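Local coordinates for aspartate aminotransferase, cytoplasmic (Schizosaccharomyces pombe 972h-, PDB 6JPK), which catalyses the pyridoxal 5'-phosphate-dependent transfer of an amino group from L-aspartate to 2-oxoglutarate, giving oxaloacetate and L-glutamate, at residues V33-G38 / Y374-S379; K54-I59 / A300-E305; F88-H93 / A236-V241; K242-F247 / V270-S275; Q368-R373 / Q399-A404. The protein carries 1 engineered substitution. All blocks are in the same frame, centred on the assembly; numbering follows the deposited sequence.

Interaction 1 (V33-G38 / Y374-S379)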
# COMPACT_ATOMS: atom_id res chain seq x y z
N VAL A 33 14.20 29.65 -0.16
CA VAL A 33 12.85 29.19 0.18
C VAL A 33 12.50 28.03 -0.74
O VAL A 33 12.68 28.12 -1.96
CB VAL A 33 11.80 30.31 0.05
CG1 VAL A 33 10.40 29.82 0.51
CG2 VAL A 33 12.22 31.56 0.83
N ASN A 34 11.99 26.93 -0.16
CA ASN A 34 11.48 25.81 -0.96
C ASN A 34 9.99 26.01 -1.12
O ASN A 34 9.21 25.81 -0.19
CB ASN A 34 11.79 24.47 -0.31
CG ASN A 34 11.44 23.29 -1.21
OD1 ASN A 34 10.71 23.45 -2.19
ND2 ASN A 34 11.96 22.12 -0.90
N MET A 35 9.57 26.42 -2.32
CA MET A 35 8.15 26.62 -2.59
C MET A 35 7.56 25.48 -3.40
O MET A 35 6.59 25.68 -4.13
CB MET A 35 7.92 27.96 -3.28
CG MET A 35 7.83 29.10 -2.28
SD MET A 35 8.65 30.53 -2.95
CE MET A 35 7.46 31.05 -4.17
N SER A 36 8.13 24.29 -3.30
CA SER A 36 7.59 23.13 -3.98
C SER A 36 7.14 22.04 -3.01
O SER A 36 6.77 20.95 -3.46
CB SER A 36 8.63 22.57 -4.96
OG SER A 36 9.72 22.03 -4.24
N VAL A 37 7.15 22.31 -1.71
CA VAL A 37 6.84 21.28 -0.72
C VAL A 37 5.35 20.95 -0.81
O VAL A 37 4.49 21.83 -0.71
CB VAL A 37 7.24 21.72 0.71
CG1 VAL A 37 8.69 22.18 0.75
CG2 VAL A 37 6.33 22.82 1.29
N GLY A 38 5.04 19.68 -1.01
CA GLY A 38 3.67 19.28 -1.23
C GLY A 38 2.93 18.83 0.02
O GLY A 38 2.13 17.89 -0.04
N TYR A 374 16.86 35.29 -6.18
CA TYR A 374 16.21 35.31 -4.87
C TYR A 374 16.17 33.94 -4.20
O TYR A 374 15.60 33.82 -3.11
CB TYR A 374 14.79 35.88 -4.99
CG TYR A 374 14.81 37.36 -5.36
CD1 TYR A 374 14.95 37.76 -6.69
CD2 TYR A 374 14.71 38.34 -4.38
CE1 TYR A 374 14.98 39.11 -7.04
CE2 TYR A 374 14.75 39.70 -4.72
CZ TYR A 374 14.88 40.07 -6.05
OH TYR A 374 14.90 41.41 -6.39
N HIS A 375 16.75 32.91 -4.83
CA HIS A 375 16.90 31.58 -4.23
C HIS A 375 15.55 30.99 -3.85
O HIS A 375 15.41 30.32 -2.81
CB HIS A 375 17.85 31.65 -3.02
CG HIS A 375 19.11 32.38 -3.34
ND1 HIS A 375 20.18 31.77 -3.94
CD2 HIS A 375 19.43 33.69 -3.23
CE1 HIS A 375 21.14 32.67 -4.14
NE2 HIS A 375 20.71 33.84 -3.72
N LEU A 376 14.54 31.24 -4.68
CA LEU A 376 13.23 30.62 -4.56
C LEU A 376 13.18 29.42 -5.48
O LEU A 376 13.48 29.53 -6.67
CB LEU A 376 12.11 31.58 -4.95
CG LEU A 376 12.14 32.97 -4.34
CD1 LEU A 376 10.89 33.70 -4.76
CD2 LEU A 376 12.24 32.88 -2.82
N TYR A 377 12.75 28.27 -4.93
CA TYR A 377 12.75 27.00 -5.65
C TYR A 377 11.30 26.54 -5.85
O TYR A 377 10.62 26.17 -4.89
CB TYR A 377 13.60 25.98 -4.89
CG TYR A 377 15.07 26.33 -5.03
CD1 TYR A 377 15.67 27.31 -4.22
CD2 TYR A 377 15.84 25.75 -6.02
CE1 TYR A 377 17.00 27.65 -4.38
CE2 TYR A 377 17.15 26.07 -6.19
CZ TYR A 377 17.73 27.01 -5.38
OH TYR A 377 19.05 27.31 -5.61
N PHE A 378 10.84 26.58 -7.10
CA PHE A 378 9.49 26.13 -7.46
C PHE A 378 9.48 25.77 -8.94
O PHE A 378 10.44 26.00 -9.67
CB PHE A 378 8.41 27.16 -7.08
CG PHE A 378 8.59 28.54 -7.69
CD1 PHE A 378 9.56 29.42 -7.22
CD2 PHE A 378 7.74 28.99 -8.70
CE1 PHE A 378 9.70 30.70 -7.77
CE2 PHE A 378 7.86 30.27 -9.23
CZ PHE A 378 8.84 31.13 -8.77
N SER A 379 8.36 25.18 -9.37
CA SER A 379 8.26 24.56 -10.68
C SER A 379 8.30 25.58 -11.81
O SER A 379 7.78 26.70 -11.68
CB SER A 379 6.97 23.74 -10.79
OG SER A 379 6.76 22.91 -9.67
O HOH W 1 6.44 24.39 -7.07

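Interaction 2 (K54-I59 / A300-E305)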
# COMPACT_ATOMS: atom_id res chain seq x y z
N LYS A 54 -3.10 14.26 17.01
CA LYS A 54 -2.23 13.82 18.10
C LYS A 54 -3.06 13.30 19.26
O LYS A 54 -2.75 12.24 19.83
CB LYS A 54 -1.34 14.98 18.55
CG LYS A 54 -0.22 14.56 19.49
CD LYS A 54 0.59 15.78 19.92
CE LYS A 54 1.02 16.61 18.71
NZ LYS A 54 1.38 18.02 19.05
N LYS A 55 -4.11 14.03 19.62
CA LYS A 55 -5.03 13.60 20.67
C LYS A 55 -5.64 12.23 20.36
O LYS A 55 -5.68 11.33 21.21
CB LYS A 55 -6.11 14.66 20.85
CG LYS A 55 -7.14 14.40 21.93
CD LYS A 55 -8.07 15.61 22.06
CE LYS A 55 -9.05 15.43 23.21
NZ LYS A 55 -9.62 16.75 23.59
N ALA A 56 -6.15 12.06 19.13
CA ALA A 56 -6.77 10.79 18.74
C ALA A 56 -5.77 9.64 18.80
O ALA A 56 -6.11 8.53 19.25
CB ALA A 56 -7.38 10.90 17.34
N SER A 57 -4.53 9.86 18.36
CA SER A 57 -3.57 8.76 18.40
C SER A 57 -3.23 8.38 19.84
O SER A 57 -3.07 7.19 20.13
CB SER A 57 -2.30 9.10 17.59
OG SER A 57 -1.58 10.18 18.13
N LYS A 58 -3.18 9.35 20.76
CA LYS A 58 -2.98 9.02 22.17
C LYS A 58 -4.14 8.20 22.73
O LYS A 58 -3.94 7.24 23.49
CB LYS A 58 -2.81 10.30 23.00
CG LYS A 58 -1.53 11.09 22.69
CD LYS A 58 -0.28 10.27 23.01
CE LYS A 58 0.98 11.15 23.00
NZ LYS A 58 0.88 12.28 23.95
N ILE A 59 -5.37 8.60 22.40
CA ILE A 59 -6.55 7.86 22.85
C ILE A 59 -6.53 6.44 22.32
O ILE A 59 -6.79 5.47 23.05
CB ILE A 59 -7.84 8.61 22.43
CG1 ILE A 59 -7.97 9.90 23.23
CG2 ILE A 59 -9.09 7.72 22.63
CD1 ILE A 59 -9.01 10.88 22.67
N ALA A 300 -5.88 4.61 9.80
CA ALA A 300 -7.33 4.40 9.74
C ALA A 300 -7.94 4.44 11.14
O ALA A 300 -9.04 4.98 11.33
CB ALA A 300 -7.63 3.07 9.06
N ARG A 301 -7.26 3.84 12.12
CA ARG A 301 -7.76 3.90 13.49
C ARG A 301 -7.86 5.35 13.96
O ARG A 301 -8.83 5.73 14.61
CB ARG A 301 -6.87 3.09 14.43
CG ARG A 301 -6.94 1.57 14.23
CD ARG A 301 -6.07 0.82 15.27
NE ARG A 301 -4.69 1.27 15.25
CZ ARG A 301 -3.64 0.54 14.85
NH1 ARG A 301 -3.78 -0.73 14.46
NH2 ARG A 301 -2.43 1.09 14.87
N ILE A 302 -6.87 6.17 13.60
CA ILE A 302 -6.87 7.56 14.04
C ILE A 302 -8.03 8.32 13.41
O ILE A 302 -8.79 9.00 14.10
CB ILE A 302 -5.51 8.22 13.71
CG1 ILE A 302 -4.42 7.70 14.65
CG2 ILE A 302 -5.61 9.74 13.79
CD1 ILE A 302 -3.02 8.15 14.23
N ALA A 303 -8.18 8.17 12.09
CA ALA A 303 -9.24 8.85 11.36
C ALA A 303 -10.61 8.40 11.85
O ALA A 303 -11.52 9.23 12.04
CB ALA A 303 -9.08 8.60 9.86
N ALA A 304 -10.79 7.09 12.07
CA ALA A 304 -12.07 6.61 12.57
C ALA A 304 -12.35 7.19 13.95
O ALA A 304 -13.49 7.51 14.27
CB ALA A 304 -12.10 5.08 12.61
N GLU A 305 -11.31 7.33 14.78
CA GLU A 305 -11.53 7.87 16.12
C GLU A 305 -12.05 9.30 16.05
O GLU A 305 -13.04 9.64 16.70
CB GLU A 305 -10.23 7.80 16.94
CG GLU A 305 -10.44 7.95 18.42
CD GLU A 305 -11.23 6.77 19.02
OE1 GLU A 305 -11.20 5.64 18.46
OE2 GLU A 305 -11.89 6.99 20.06

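Interaction 3 (F88-H93 / A236-V241)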
# COMPACT_ATOMS: atom_id res chain seq x y z
N PHE A 88 -20.56 12.63 2.31
CA PHE A 88 -21.95 12.68 1.89
C PHE A 88 -22.86 13.07 3.06
O PHE A 88 -23.96 12.53 3.21
CB PHE A 88 -22.40 11.34 1.30
CG PHE A 88 -21.67 10.97 0.01
CD1 PHE A 88 -21.83 11.75 -1.14
CD2 PHE A 88 -20.86 9.86 -0.05
CE1 PHE A 88 -21.17 11.42 -2.33
CE2 PHE A 88 -20.19 9.52 -1.23
CZ PHE A 88 -20.35 10.31 -2.37
N ARG A 89 -22.43 14.03 3.88
CA ARG A 89 -23.29 14.47 4.97
C ARG A 89 -24.67 14.93 4.49
O ARG A 89 -25.67 14.59 5.16
CB ARG A 89 -22.58 15.54 5.82
CG ARG A 89 -21.20 15.08 6.36
CD ARG A 89 -20.89 15.61 7.78
NE ARG A 89 -20.57 17.03 7.78
CZ ARG A 89 -20.51 17.80 8.87
NH1 ARG A 89 -20.75 17.28 10.07
NH2 ARG A 89 -20.21 19.09 8.76
N PRO A 90 -24.82 15.66 3.38
CA PRO A 90 -26.17 15.98 2.89
C PRO A 90 -26.92 14.79 2.29
O PRO A 90 -28.09 14.95 1.95
CB PRO A 90 -25.93 17.05 1.81
CG PRO A 90 -24.53 17.57 2.08
CD PRO A 90 -23.79 16.38 2.60
N ASN A 91 -26.30 13.62 2.13
CA ASN A 91 -26.95 12.48 1.48
C ASN A 91 -26.74 11.19 2.26
O ASN A 91 -26.19 10.21 1.74
CB ASN A 91 -26.45 12.33 0.04
CG ASN A 91 -27.01 13.39 -0.88
OD1 ASN A 91 -28.20 13.41 -1.13
ND2 ASN A 91 -26.16 14.26 -1.41
N PRO A 92 -27.18 11.14 3.52
CA PRO A 92 -26.96 9.92 4.32
C PRO A 92 -27.67 8.69 3.78
O PRO A 92 -27.29 7.57 4.15
CB PRO A 92 -27.50 10.31 5.71
CG PRO A 92 -28.53 11.38 5.43
CD PRO A 92 -27.97 12.15 4.25
N HIS A 93 -28.68 8.86 2.91
CA HIS A 93 -29.40 7.71 2.37
C HIS A 93 -28.50 6.82 1.51
O HIS A 93 -28.81 5.63 1.34
CB HIS A 93 -30.60 8.17 1.53
CG HIS A 93 -30.20 8.80 0.23
ND1 HIS A 93 -29.76 10.10 0.15
CD2 HIS A 93 -30.16 8.30 -1.03
CE1 HIS A 93 -29.47 10.38 -1.11
NE2 HIS A 93 -29.70 9.31 -1.85
N ALA A 236 -19.52 19.70 -4.73
CA ALA A 236 -19.65 19.18 -6.09
C ALA A 236 -20.05 17.72 -6.09
O ALA A 236 -20.88 17.30 -6.91
CB ALA A 236 -18.33 19.38 -6.86
N LEU A 237 -19.44 16.92 -5.20
CA LEU A 237 -19.83 15.52 -5.02
C LEU A 237 -21.31 15.38 -4.73
O LEU A 237 -22.00 14.54 -5.32
CB LEU A 237 -19.06 14.92 -3.84
CG LEU A 237 -17.87 14.03 -4.11
CD1 LEU A 237 -16.85 14.82 -4.88
CD2 LEU A 237 -17.34 13.56 -2.76
N ASN A 238 -21.80 16.15 -3.77
CA ASN A 238 -23.18 15.99 -3.34
C ASN A 238 -24.15 16.56 -4.37
O ASN A 238 -25.29 16.09 -4.47
CB ASN A 238 -23.37 16.64 -1.97
CG ASN A 238 -22.78 15.78 -0.87
OD1 ASN A 238 -23.36 14.77 -0.47
ND2 ASN A 238 -21.60 16.14 -0.41
N GLU A 239 -23.71 17.55 -5.15
CA GLU A 239 -24.57 18.02 -6.23
C GLU A 239 -24.74 16.94 -7.29
O GLU A 239 -25.84 16.73 -7.81
CB GLU A 239 -23.99 19.30 -6.84
CG GLU A 239 -25.01 20.09 -7.66
CD GLU A 239 -26.14 20.68 -6.81
OE1 GLU A 239 -26.03 20.74 -5.55
OE2 GLU A 239 -27.15 21.10 -7.41
N PHE A 240 -23.65 16.22 -7.60
CA PHE A 240 -23.72 15.19 -8.62
C PHE A 240 -24.65 14.05 -8.21
O PHE A 240 -25.27 13.43 -9.08
CB PHE A 240 -22.32 14.66 -8.95
CG PHE A 240 -22.27 13.81 -10.19
CD1 PHE A 240 -22.34 14.40 -11.44
CD2 PHE A 240 -22.17 12.44 -10.10
CE1 PHE A 240 -22.31 13.62 -12.60
CE2 PHE A 240 -22.13 11.65 -11.25
CZ PHE A 240 -22.21 12.24 -12.50
N VAL A 241 -24.78 13.80 -6.91
CA VAL A 241 -25.67 12.73 -6.44
C VAL A 241 -27.10 12.94 -6.94
O VAL A 241 -27.81 11.96 -7.23
CB VAL A 241 -25.65 12.64 -4.89
CG1 VAL A 241 -26.70 11.63 -4.40
CG2 VAL A 241 -24.26 12.25 -4.40
O HOH W 2 -27.43 16.79 -2.86

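Interaction 4 (K242-F247 / V270-S275)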
# COMPACT_ATOMS: atom_id res chain seq x y z
N LYS A 242 -27.53 14.19 -7.07
CA LYS A 242 -28.88 14.51 -7.52
C LYS A 242 -29.21 13.92 -8.88
O LYS A 242 -30.40 13.76 -9.20
CB LYS A 242 -29.07 16.03 -7.58
CG LYS A 242 -28.79 16.75 -6.28
CD LYS A 242 -28.99 18.25 -6.45
CE LYS A 242 -28.89 18.98 -5.11
NZ LYS A 242 -29.02 20.45 -5.29
N TYR A 243 -28.21 13.63 -9.71
CA TYR A 243 -28.47 13.17 -11.07
C TYR A 243 -28.68 11.66 -11.17
O TYR A 243 -29.01 11.19 -12.26
CB TYR A 243 -27.32 13.61 -11.98
CG TYR A 243 -27.10 15.10 -12.01
CD1 TYR A 243 -26.00 15.67 -11.39
CD2 TYR A 243 -28.00 15.95 -12.64
CE1 TYR A 243 -25.80 17.03 -11.39
CE2 TYR A 243 -27.80 17.32 -12.66
CZ TYR A 243 -26.70 17.85 -12.02
OH TYR A 243 -26.48 19.21 -12.02
N ASN A 244 -28.47 10.91 -10.09
CA ASN A 244 -28.77 9.47 -10.03
C ASN A 244 -28.01 8.70 -11.11
O ASN A 244 -28.57 7.86 -11.83
CB ASN A 244 -30.28 9.23 -10.11
CG ASN A 244 -30.72 7.89 -9.50
OD1 ASN A 244 -30.12 7.37 -8.55
ND2 ASN A 244 -31.80 7.32 -10.04
N LYS A 245 -26.71 8.99 -11.25
CA LYS A 245 -25.77 8.20 -12.04
C LYS A 245 -24.74 7.58 -11.11
O LYS A 245 -24.23 8.25 -10.22
CB LYS A 245 -25.07 9.06 -13.11
CG LYS A 245 -26.03 9.78 -14.07
CD LYS A 245 -26.31 8.98 -15.34
CE LYS A 245 -25.15 9.13 -16.33
NZ LYS A 245 -25.27 8.42 -17.65
N ASP A 246 -24.41 6.30 -11.29
CA ASP A 246 -23.35 5.77 -10.45
C ASP A 246 -22.02 6.42 -10.83
O ASP A 246 -21.83 6.88 -11.97
CB ASP A 246 -23.28 4.23 -10.48
CG ASP A 246 -23.42 3.62 -11.89
OD1 ASP A 246 -24.24 4.09 -12.70
OD2 ASP A 246 -22.75 2.58 -12.14
N PHE A 247 -21.11 6.53 -9.86
CA PHE A 247 -19.84 7.21 -10.07
C PHE A 247 -18.85 6.76 -9.00
O PHE A 247 -19.22 6.04 -8.06
CB PHE A 247 -20.01 8.75 -10.07
CG PHE A 247 -20.48 9.33 -8.74
CD1 PHE A 247 -21.81 9.24 -8.34
CD2 PHE A 247 -19.59 10.02 -7.91
CE1 PHE A 247 -22.24 9.79 -7.13
CE2 PHE A 247 -20.01 10.57 -6.70
CZ PHE A 247 -21.34 10.46 -6.30
N VAL A 270 -20.26 4.64 -5.79
CA VAL A 270 -21.60 5.03 -5.36
C VAL A 270 -22.58 4.37 -6.32
O VAL A 270 -22.84 4.89 -7.41
CB VAL A 270 -21.77 6.56 -5.34
CG1 VAL A 270 -23.17 6.92 -4.82
CG2 VAL A 270 -20.68 7.21 -4.49
N ALA A 271 -23.12 3.22 -5.91
CA ALA A 271 -23.97 2.42 -6.77
C ALA A 271 -25.39 2.98 -6.82
O ALA A 271 -25.82 3.75 -5.95
CB ALA A 271 -24.00 0.97 -6.29
N LYS A 272 -26.14 2.57 -7.85
CA LYS A 272 -27.56 2.88 -7.88
C LYS A 272 -28.37 1.92 -7.01
O LYS A 272 -29.50 2.25 -6.65
CB LYS A 272 -28.08 2.85 -9.31
CG LYS A 272 -27.54 3.99 -10.17
CD LYS A 272 -27.82 3.76 -11.63
CE LYS A 272 -29.28 4.00 -11.95
NZ LYS A 272 -29.55 5.45 -12.06
N ASP A 273 -27.83 0.76 -6.67
CA ASP A 273 -28.54 -0.17 -5.80
C ASP A 273 -27.54 -1.07 -5.09
O ASP A 273 -26.39 -1.22 -5.52
CB ASP A 273 -29.56 -1.00 -6.58
CG ASP A 273 -28.96 -1.67 -7.78
OD1 ASP A 273 -28.12 -2.58 -7.57
OD2 ASP A 273 -29.33 -1.29 -8.92
N ALA A 274 -28.02 -1.68 -4.00
CA ALA A 274 -27.16 -2.49 -3.14
C ALA A 274 -26.61 -3.69 -3.89
O ALA A 274 -25.47 -4.11 -3.66
CB ALA A 274 -27.94 -2.95 -1.90
N SER A 275 -27.42 -4.28 -4.77
CA SER A 275 -26.99 -5.44 -5.55
C SER A 275 -25.72 -5.14 -6.34
O SER A 275 -24.74 -5.90 -6.27
CB SER A 275 -28.12 -5.86 -6.49
OG SER A 275 -27.70 -6.98 -7.26
O HOH W 3 -30.91 4.54 -7.37

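Interaction 5 (Q368-R373 / Q399-A404)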
# COMPACT_ATOMS: atom_id res chain seq x y z
N GLN A 368 13.06 31.06 -13.32
CA GLN A 368 14.51 30.89 -13.24
C GLN A 368 15.18 32.13 -12.64
O GLN A 368 16.14 32.02 -11.88
CB GLN A 368 15.09 30.59 -14.63
CG GLN A 368 16.58 30.28 -14.63
CD GLN A 368 16.90 28.95 -13.96
OE1 GLN A 368 16.05 28.06 -13.89
NE2 GLN A 368 18.11 28.82 -13.45
N PHE A 369 14.68 33.32 -12.99
CA PHE A 369 15.18 34.55 -12.39
C PHE A 369 14.97 34.55 -10.87
O PHE A 369 15.87 34.90 -10.11
CB PHE A 369 14.48 35.75 -13.04
CG PHE A 369 15.02 37.10 -12.63
CD1 PHE A 369 14.51 37.76 -11.51
CD2 PHE A 369 15.98 37.74 -13.40
CE1 PHE A 369 14.99 39.03 -11.15
CE2 PHE A 369 16.47 39.01 -13.05
CZ PHE A 369 15.97 39.65 -11.93
N CYS A 370 13.78 34.13 -10.43
CA CYS A 370 13.51 34.02 -9.00
C CYS A 370 14.47 33.04 -8.33
O CYS A 370 14.91 33.26 -7.20
CB CYS A 370 12.07 33.57 -8.76
SG CYS A 370 10.82 34.79 -9.13
N GLN A 371 14.78 31.93 -9.01
CA GLN A 371 15.68 30.95 -8.42
C GLN A 371 17.09 31.51 -8.29
O GLN A 371 17.72 31.39 -7.23
CB GLN A 371 15.68 29.67 -9.26
CG GLN A 371 16.42 28.53 -8.58
CD GLN A 371 16.57 27.31 -9.46
OE1 GLN A 371 17.68 26.93 -9.81
NE2 GLN A 371 15.46 26.68 -9.79
N GLU A 372 17.61 32.15 -9.34
CA GLU A 372 19.01 32.57 -9.33
C GLU A 372 19.23 33.83 -8.51
O GLU A 372 20.27 33.97 -7.85
CB GLU A 372 19.50 32.78 -10.77
CG GLU A 372 19.63 31.47 -11.54
CD GLU A 372 20.00 31.66 -12.99
OE1 GLU A 372 20.35 32.80 -13.39
OE2 GLU A 372 19.92 30.67 -13.74
N ARG A 373 18.30 34.78 -8.54
CA ARG A 373 18.51 36.05 -7.85
C ARG A 373 17.87 36.12 -6.47
O ARG A 373 18.28 36.95 -5.65
CB ARG A 373 17.99 37.21 -8.70
CG ARG A 373 18.62 37.28 -10.10
CD ARG A 373 19.98 37.95 -10.06
NE ARG A 373 19.89 39.31 -9.53
CZ ARG A 373 19.66 40.40 -10.26
NH1 ARG A 373 19.49 40.31 -11.58
NH2 ARG A 373 19.59 41.59 -9.67
N GLN A 399 8.84 40.47 -3.31
CA GLN A 399 9.86 41.30 -3.93
C GLN A 399 10.48 40.60 -5.13
O GLN A 399 10.76 41.23 -6.15
CB GLN A 399 10.93 41.67 -2.91
CG GLN A 399 10.46 42.62 -1.81
CD GLN A 399 10.51 44.09 -2.22
OE1 GLN A 399 11.16 44.44 -3.22
NE2 GLN A 399 9.84 44.94 -1.46
N ALA A 400 10.71 39.28 -5.01
CA ALA A 400 11.25 38.49 -6.11
C ALA A 400 10.31 38.49 -7.30
O ALA A 400 10.74 38.72 -8.44
CB ALA A 400 11.49 37.05 -5.66
N PHE A 401 9.03 38.19 -7.06
CA PHE A 401 8.04 38.18 -8.14
C PHE A 401 7.97 39.55 -8.81
O PHE A 401 7.98 39.65 -10.04
CB PHE A 401 6.66 37.78 -7.61
CG PHE A 401 6.52 36.31 -7.25
CD1 PHE A 401 7.62 35.47 -7.20
CD2 PHE A 401 5.27 35.77 -6.98
CE1 PHE A 401 7.48 34.12 -6.87
CE2 PHE A 401 5.12 34.42 -6.64
CZ PHE A 401 6.23 33.59 -6.60
N ASN A 402 7.90 40.61 -8.00
CA ASN A 402 7.83 41.96 -8.56
C ASN A 402 9.01 42.23 -9.47
O ASN A 402 8.85 42.68 -10.61
CB ASN A 402 7.78 42.98 -7.42
CG ASN A 402 7.83 44.42 -7.92
OD1 ASN A 402 6.92 44.88 -8.60
ND2 ASN A 402 8.91 45.12 -7.59
N HIS A 403 10.22 41.92 -9.00
CA HIS A 403 11.42 42.16 -9.79
C HIS A 403 11.41 41.31 -11.06
O HIS A 403 11.69 41.80 -12.16
CB HIS A 403 12.65 41.86 -8.94
CG HIS A 403 13.94 42.33 -9.53
ND1 HIS A 403 15.14 42.24 -8.86
CD2 HIS A 403 14.22 42.89 -10.74
CE1 HIS A 403 16.11 42.72 -9.62
NE2 HIS A 403 15.58 43.11 -10.77
N ALA A 404 11.09 40.02 -10.93
CA ALA A 404 11.11 39.11 -12.07
C ALA A 404 10.14 39.55 -13.17
O ALA A 404 10.49 39.57 -14.35
CB ALA A 404 10.79 37.69 -11.61

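Interaction 1 (V33-G38 / Y374-S379)
Val33 and Asn34 pair with Leu376 and Tyr377 as two short parallel strands. Three backbone hydrogen bonds join them: Val33 N to His375 O, Tyr377 N to Val33 O (3.0 Å) and Met35 N to Tyr377 O (2.8 Å). Beyond them a water donates to Met35 O and accepts from Ser379 N.

Asn34 and Ser36 bond to each other within 33-38. Asn34 OD1 takes two donors, Ser36 OG at 2.7 Å and Ser36 N at 2.9 Å. The OG lies in the amide plane, on a lone pair. The bond from Ser36 N makes an Asx turn. An alanine in place of Asn34 would probably leave both Ser36 donors without this acceptor and loosen the turn.

Val33 CB sits 3.9 Å from Leu376 CD2. Met35 bends at chi3 (74°), which brings CE over one face of the Phe378 ring. Its SD stands obliquely, 5.3 Å from the ring centroid, in a Met-aromatic contact.

This parallel pair belongs to the small domain of the aspartate aminotransferase fold. It leads to Gly38, which probably binds L-aspartate.

Interaction 2 (K54-I59 / A300-E305)
Segments 54-59 and 300-305, both helical, pass with their axes 8.8 Å apart at 109°, and Ser57 and Ile302 have the nearest CA atoms. Ile302 lies at the crossing. Its CD1 lies 3.6 Å from Ser57 CB, and its CG2 lies 4.1 Å from Ala56 CB. Ala56 CB also meets the carbonyl Ile302 O at 4.0 Å. Ser57 offers carbon here because its hydroxyl turns back. At chi1 65° OG lies between the backbone N and the carbonyl carbon, and it donates to Lys54 O at 2.9 Å. That carbonyl also takes Lys58 N, from the same face of its plane.

This is a steep helix-helix crossing in the large domain. Helix 297-308 leads on to the long helix 310-340, whose Leu312 touches both Ile59 and Glu305. Beside the crossing, Ile59 CG2 comes within 3.9 Å of Glu305 OE2, the side chains meeting at about a right angle. Glu305 OE1 has a weak bond from Gln63 NE2. Arg301 makes a salt bridge to Glu262 of the second subunit.

Interaction 3 (F88-H93 / A236-V241)
Asn238 reaches from helix 235-241 into the turn made by Phe88 to Asn91. Its CB lies 3.7 Å from Asn91 ND2. At chi1 -75° CG stands anti to the carbonyl carbon and comes 3.7 Å from Pro90 CD, the side chain crossing the proline at about a right angle. At the tip, OD1 accepts from Asn91 ND2 at 3.0 Å, with the donor in the carbonyl plane on a lone pair. The two amide planes are only 19° apart, and the side chains run past one another in opposite senses. The same OD1 lies at the edge of the Phe88 ring, 3.5 Å from CD1. On the other branch, ND2 donates to Leu87 O and Ser234 O, so both polar ends of this buried amide are bound. A water adds a second link: it accepts from Asn91 ND2 and donates to Asn238 O at 2.8 Å.

Next to these polar contacts, Val241 CG2 packs 3.8 Å from Phe88 CE1. Val241 CG1 meets the amide carbon of Asn91.

Phe88 to Asn91 form a type I beta turn, closed by Asn91 N to Phe88 O. An asparagine pair docks this turn onto helix 235-241 in the large domain.

Interaction 4 (K242-F247 / V270-S275)
Lys272, Val270 and Phe247 carry most of the buried surface. Lys272 folds over the loop on which Asn244 and Asp246 lie. Its CD passes 3.8 Å from Asp246 OD1, the two side chains crossing at about a right angle. The chain bends at chi3, and chi4 (79°) then sets NZ by Asn244 O, to which it donates at 2.6 Å. A water also links the two residues, donating to Asn244 OD1 and to Lys272 O (2.8 Å). The ammonium does not touch Asp246: NZ and OD1 stay 5.5 Å apart. The polar partners of Asp246 lie elsewhere, with OD2 bound to Tyr269 OH and to Ser2 N of the second subunit, and OD1 bound to Asp3 N of that subunit.

Val270 and Phe247 face each other on neighbouring strands. Val270 N donates to Phe247 O at 2.9 Å, nearly straight at 173°. The return bond, Phe247 N to Val270 O, is weak at 3.4 Å. Val270 CG2 sits 3.8 Å above the Phe247 ring plane, offset toward the rim, in a CH-pi contact. Val270 CB comes 3.7 Å from Phe247 CE1.

This is an antiparallel hydrogen-bonded pair at the start of strand 247-252 and the end of strand 264-270, within the mixed large-domain sheet of the aspartate aminotransferase fold. The N-terminal arm of the second subunit reaches it.

Interaction 5 (Q368-R373 / Q399-A404)
Phe369 drives its edge into the face of His403, with CZ 3.7 Å above the imidazole plane and over its centre. The rings form a T-shaped pair with planes 74° apart. Phe369 is backed on one face by CG of Arg373, one turn on in the same helix. His403 CG stands anti to the backbone N (chi1 -168°), which points CG toward Phe369. Its ND1 is hydrogen-bonded to Tyr374 OH. An alanine in place of His403 would probably open a gap beside Phe369 CZ and leave Tyr374 OH without this partner.

Deeper in, Cys370 SG touches Phe401 CD1 and Ala404 CB, both at 3.8 Å. Ala404 CB also meets Phe369 CD1 at 3.7 Å. The axes of 368-373 and 399-404, in the small domain, lie 9.3 Å apart at 124°, with Cys370, Ala400 and Ala404 at the crossing.

Arg373 NH2 comes 3.7 Å from His403 CE1, its guanidinium steeply inclined to the ring. It remains 4.4 Å from His403 NE2. This nearby positive charge would probably disfavour a second proton on the imidazole.

Overall arrangement
The five contacts fall into two touching pairs and one separate crossing. Interactions 1 and 5 lie in the small domain, centres 11 Å apart. Helix 364-374 runs on into strand 376-377, and the segments of interactions 1 and 5 alternate along the chain, so the two contacts interlock. Interactions 3 and 4 lie in the large domain, their centres also 11 Å apart. There Phe88, Phe240, Val241, Phe247 and Val270 form one apolar cluster on the mixed sheet. Interaction 2 joins helices 26 Å from interaction 3 and 32 Å from interaction 1, between centres. Interactions 2, 3 and 4 fall between the two segments of interaction 1. Interaction 1 thus joins parts of the small domain that are far apart in sequence.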